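Local coordinates for protein beta-galactosidase (Bacillus circulans subsp. alkalophilus, PDB 3TTY) that hydrolyses beta-galactosides, releasing terminal galactose, and binds galactose in the pocket of its TIM-barrel domain, at residues K381-Q384 against Q385-D388; N634-A637 against E638-F642. One frame throughout, in Å; residues are numbered along the deposited sequence.

Contact 1 of 2, residues K381-Q384 against Q385-D388; sequences KELQ and QLGD
Leu-383 and Leu-386 meet on the buried side of this last helical turn. Their CD1 methyls are 3.9 Å apart, and the two side chains cross at a slant. Both lie on Tyr-332 of the helix 326-336. Leu-386 also reaches Leu-652 and Leu-653. This is the packed, buried side of the contact. Next to it, the carboxylate of Glu-382 turns to the same helix, where it bonds to Tyr-332 and forms a salt bridge with Arg-328.

The other side is open to solvent. Gln-385 has CG beside its own backbone N (chi1 -63°), which lays the chain back over the preceding turn. Its CG lies close on Lys-381 O, at 3.3 Å. The end of the side chain is held less closely, with OE1 3.7 Å from Lys-381 CG.

The backbone changes character along the turn. Gln-385 N donates to Lys-381 O at 3.0 Å. Leu-386 N reaches Glu-382 O at 2.8 Å. Gly-387 N then bonds to Gln-384 O at 3.2 Å, from above the carbonyl plane, and only weakly to Leu-383 O. A water donates to both Leu-383 O and Gly-387 O. It links the end of the helix to the chain that leaves it. Gly-387 has positive phi (51°), a conformation that glycine adopts easily. This is a helix C-terminus ended by a glycine, here on the helix after the eighth strand of the TIM barrel.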
loop_
_atom_site.group_PDB
_atom_site.type_symbol
_atom_site.label_atom_id
_atom_site.label_comp_id
_atom_site.label_asym_id
_atom_site.label_seq_id
_atom_site.Cartn_x
_atom_site.Cartn_y
_atom_site.Cartn_z
ATOM N N LYS A 381 34.911 -13.215 27.971
ATOM C CA LYS A 381 36.015 -13.110 28.923
ATOM C C LYS A 381 35.840 -11.963 29.938
ATOM O O LYS A 381 35.992 -12.170 31.141
ATOM C CB LYS A 381 37.357 -12.989 28.190
ATOM C CG LYS A 381 38.595 -13.110 29.087
ATOM C CD LYS A 381 39.841 -13.391 28.242
ATOM C CE LYS A 381 41.110 -13.485 29.082
ATOM N NZ LYS A 381 42.296 -13.840 28.238
ATOM N N GLU A 382 35.536 -10.766 29.450
ATOM C CA GLU A 382 35.270 -9.627 30.334
ATOM C C GLU A 382 34.149 -9.930 31.338
ATOM O O GLU A 382 34.271 -9.649 32.529
ATOM C CB GLU A 382 34.924 -8.380 29.508
ATOM C CG GLU A 382 36.068 -7.912 28.613
ATOM C CD GLU A 382 35.683 -6.764 27.706
ATOM O OE1 GLU A 382 34.475 -6.490 27.564
ATOM O OE2 GLU A 382 36.597 -6.135 27.123
ATOM N N LEU A 383 33.058 -10.509 30.853
ATOM C CA LEU A 383 31.948 -10.846 31.733
ATOM C C LEU A 383 32.398 -11.778 32.853
ATOM O O LEU A 383 31.971 -11.634 33.992
ATOM C CB LEU A 383 30.791 -11.452 30.950
ATOM C CG LEU A 383 29.745 -10.445 30.466
ATOM C CD1 LEU A 383 30.193 -8.998 30.649
ATOM C CD2 LEU A 383 29.392 -10.735 29.029
ATOM N N GLN A 384 33.263 -12.733 32.532
ATOM C CA GLN A 384 33.824 -13.597 33.569
ATOM C C GLN A 384 34.628 -12.781 34.576
ATOM O O GLN A 384 34.492 -12.968 35.781
ATOM C CB GLN A 384 34.684 -14.696 32.955
ATOM C CG GLN A 384 33.873 -15.880 32.477
ATOM C CD GLN A 384 34.674 -16.791 31.589
ATOM O OE1 GLN A 384 35.715 -16.399 31.070
ATOM N NE2 GLN A 384 34.190 -18.019 31.394
ATOM N N GLN A 385 35.442 -11.860 34.066
ATOM C CA GLN A 385 36.300 -11.035 34.906
ATOM C C GLN A 385 35.502 -10.063 35.782
ATOM O O GLN A 385 35.955 -9.691 36.863
ATOM C CB GLN A 385 37.308 -10.273 34.045
ATOM C CG GLN A 385 38.266 -11.187 33.284
ATOM C CD GLN A 385 39.099 -10.450 32.233
ATOM O OE1 GLN A 385 40.089 -10.989 31.728
ATOM N NE2 GLN A 385 38.697 -9.218 31.897
ATOM N N LEU A 386 34.322 -9.652 35.324
ATOM C CA LEU A 386 33.502 -8.730 36.111
ATOM C C LEU A 386 32.894 -9.413 37.325
ATOM O O LEU A 386 32.646 -8.774 38.342
ATOM C CB LEU A 386 32.405 -8.085 35.262
ATOM C CG LEU A 386 32.849 -7.064 34.214
ATOM C CD1 LEU A 386 31.664 -6.615 33.397
ATOM C CD2 LEU A 386 33.537 -5.866 34.868
ATOM N N GLY A 387 32.661 -10.717 37.220
ATOM C CA GLY A 387 32.033 -11.453 38.304
ATOM C C GLY A 387 30.754 -10.769 38.761
ATOM O O GLY A 387 29.933 -10.386 37.930
ATOM N N ASP A 388 30.596 -10.586 40.071
ATOM C CA ASP A 388 29.331 -10.103 40.620
ATOM C C ASP A 388 29.266 -8.592 40.786
ATOM O O ASP A 388 28.282 -8.072 41.305
ATOM C CB ASP A 388 29.029 -10.770 41.971
ATOM C CG ASP A 388 29.997 -10.340 43.080
ATOM O OD1 ASP A 388 30.006 -10.997 44.143
ATOM O OD2 ASP A 388 30.746 -9.357 42.895
HETATM O O HOH W 1 29.843 -10.535 35.214
#

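Contact 2 of 2, residues N634-A637 against E638-F642; sequences NHNA and EEMTF
Asn-634 OD1 is gripped by two N-H groups of Asn-636. The side-chain ND2 bonds to it at 2.7 Å, with the acceptor close to the amide plane of Asn-636. The backbone N bonds at 2.9 Å from well above the carbonyl plane of Asn-634. The backbone bond makes an Asx turn.

The other end of the same amide works across the turn. Asn-634 ND2 donates to Glu-638 O at 3.0 Å, with an N-H...O angle of 153°. The acceptor lies near the amide plane. With chi1 at -179°, the Asn-634 amide swings away from its own N and over to the Glu-638 carbonyl. ND2 also bonds to Pro-665 O, so both ends of this buried group are satisfied and its rotation is probably fixed. A leucine in place of Asn-634 would probably leave the N of Asn-636 and the carbonyl of Glu-638 without these mates, and the turn free to shift.

Met-640 covers one flank. Its CB packs 3.6 Å from Asn-634 ND2, and the two side chains cross at about a right angle. On the exposed side, a water accepts from Ala-637 N at 2.8 Å and donates to Glu-638 OE2 at 3.3 Å.

Asn-636 ND2 has a second acceptor in Asp-615 O, while Met-640 touches Val-617 of strand 617-624 and Ile-664 of strand 661-664. His-635 touches helix 326-336. The turn thus joins strand 627-634 of the five-stranded antiparallel sheet to strand 640-643, which pairs with 661-664.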
loop_
_atom_site.group_PDB
_atom_site.type_symbol
_atom_site.label_atom_id
_atom_site.label_comp_id
_atom_site.label_asym_id
_atom_site.label_seq_id
_atom_site.Cartn_x
_atom_site.Cartn_y
_atom_site.Cartn_z
ATOM N N ASN A 634 31.207 4.983 23.809
ATOM C CA ASN A 634 31.488 5.815 22.657
ATOM C C ASN A 634 30.893 5.219 21.404
ATOM O O ASN A 634 31.443 4.278 20.858
ATOM C CB ASN A 634 32.997 5.975 22.475
ATOM C CG ASN A 634 33.344 6.860 21.305
ATOM O OD1 ASN A 634 32.467 7.504 20.715
ATOM N ND2 ASN A 634 34.630 6.909 20.957
ATOM N N HIS A 635 29.777 5.775 20.946
ATOM C CA HIS A 635 29.122 5.295 19.733
ATOM C C HIS A 635 29.798 5.761 18.438
ATOM O O HIS A 635 29.499 5.245 17.356
ATOM C CB HIS A 635 27.643 5.701 19.738
ATOM C CG HIS A 635 26.870 5.150 20.901
ATOM N ND1 HIS A 635 26.412 3.852 20.940
ATOM C CD2 HIS A 635 26.475 5.723 22.062
ATOM C CE1 HIS A 635 25.771 3.646 22.076
ATOM N NE2 HIS A 635 25.794 4.765 22.776
ATOM N N ASN A 636 30.703 6.733 18.547
ATOM C CA ASN A 636 31.409 7.258 17.373
ATOM C C ASN A 636 32.399 6.260 16.780
ATOM O O ASN A 636 32.952 5.423 17.495
ATOM C CB ASN A 636 32.149 8.554 17.713
ATOM C CG ASN A 636 31.245 9.598 18.308
ATOM O OD1 ASN A 636 30.575 10.337 17.588
ATOM N ND2 ASN A 636 31.225 9.677 19.632
ATOM N N ALA A 637 32.625 6.358 15.473
ATOM C CA ALA A 637 33.594 5.492 14.795
ATOM C C ALA A 637 35.021 6.012 14.988
ATOM O O ALA A 637 35.969 5.494 14.393
ATOM C CB ALA A 637 33.261 5.375 13.305
ATOM N N GLU A 638 35.162 7.035 15.827
ATOM C CA GLU A 638 36.453 7.665 16.064
ATOM C C GLU A 638 36.750 7.710 17.561
ATOM O O GLU A 638 35.837 7.778 18.388
ATOM C CB GLU A 638 36.472 9.088 15.487
ATOM C CG GLU A 638 36.021 9.197 14.015
ATOM C CD GLU A 638 34.584 9.712 13.856
ATOM O OE1 GLU A 638 34.092 10.439 14.756
ATOM O OE2 GLU A 638 33.945 9.390 12.823
ATOM N N GLU A 639 38.031 7.654 17.902
ATOM C CA GLU A 639 38.486 7.860 19.275
ATOM C C GLU A 639 37.999 9.209 19.815
ATOM O O GLU A 639 37.928 10.197 19.079
ATOM C CB GLU A 639 40.012 7.815 19.308
ATOM C CG GLU A 639 40.621 7.814 20.689
ATOM C CD GLU A 639 42.139 7.787 20.635
ATOM O OE1 GLU A 639 42.733 6.711 20.893
ATOM O OE2 GLU A 639 42.733 8.847 20.323
ATOM N N MET A 640 37.682 9.255 21.105
ATOM C CA MET A 640 37.117 10.460 21.701
ATOM C C MET A 640 37.738 10.725 23.066
ATOM O O MET A 640 38.128 9.790 23.766
ATOM C CB MET A 640 35.598 10.309 21.832
ATOM C CG MET A 640 34.796 11.517 21.382
ATOM S SD MET A 640 34.747 11.746 19.604
ATOM C CE MET A 640 33.805 13.264 19.485
ATOM N N THR A 641 37.827 11.996 23.449
ATOM C CA THR A 641 38.403 12.361 24.746
ATOM C C THR A 641 37.433 13.168 25.610
ATOM O O THR A 641 36.590 13.901 25.106
ATOM C CB THR A 641 39.750 13.127 24.596
ATOM O OG1 THR A 641 39.507 14.465 24.154
ATOM C CG2 THR A 641 40.647 12.438 23.579
ATOM N N PHE A 642 37.551 13.021 26.923
ATOM C CA PHE A 642 36.633 13.687 27.830
ATOM C C PHE A 642 37.260 13.824 29.201
ATOM O O PHE A 642 38.121 13.030 29.580
ATOM C CB PHE A 642 35.321 12.891 27.940
ATOM C CG PHE A 642 35.485 11.522 28.562
ATOM C CD1 PHE A 642 35.844 10.427 27.785
ATOM C CD2 PHE A 642 35.283 11.331 29.924
ATOM C CE1 PHE A 642 35.997 9.165 28.358
ATOM C CE2 PHE A 642 35.424 10.064 30.505
ATOM C CZ PHE A 642 35.783 8.984 29.721
HETATM O O HOH W 2 31.139 8.065 13.879
#

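Contact 1 comes first along the chain and contact 2 follows some 250 residues later. Their centres are 24 Å apart and their nearest atoms about 13 Å apart, so they do not touch. Contact 1 ends helix 371-386 of the TIM-barrel part. Contact 2 is a turn between two strands of the C-terminal domain. The trimerisation domain falls between them in sequence. Helix 326-336 relates the two. Residues 381-388 pack on it through Tyr-332. In residues 634-642 it is His-635 that touches Leu-329 and Gln-333 of this helix. The end of helix 371-386 also meets a loop of the C-terminal domain. Both contacts therefore lie where that domain rests against the barrel.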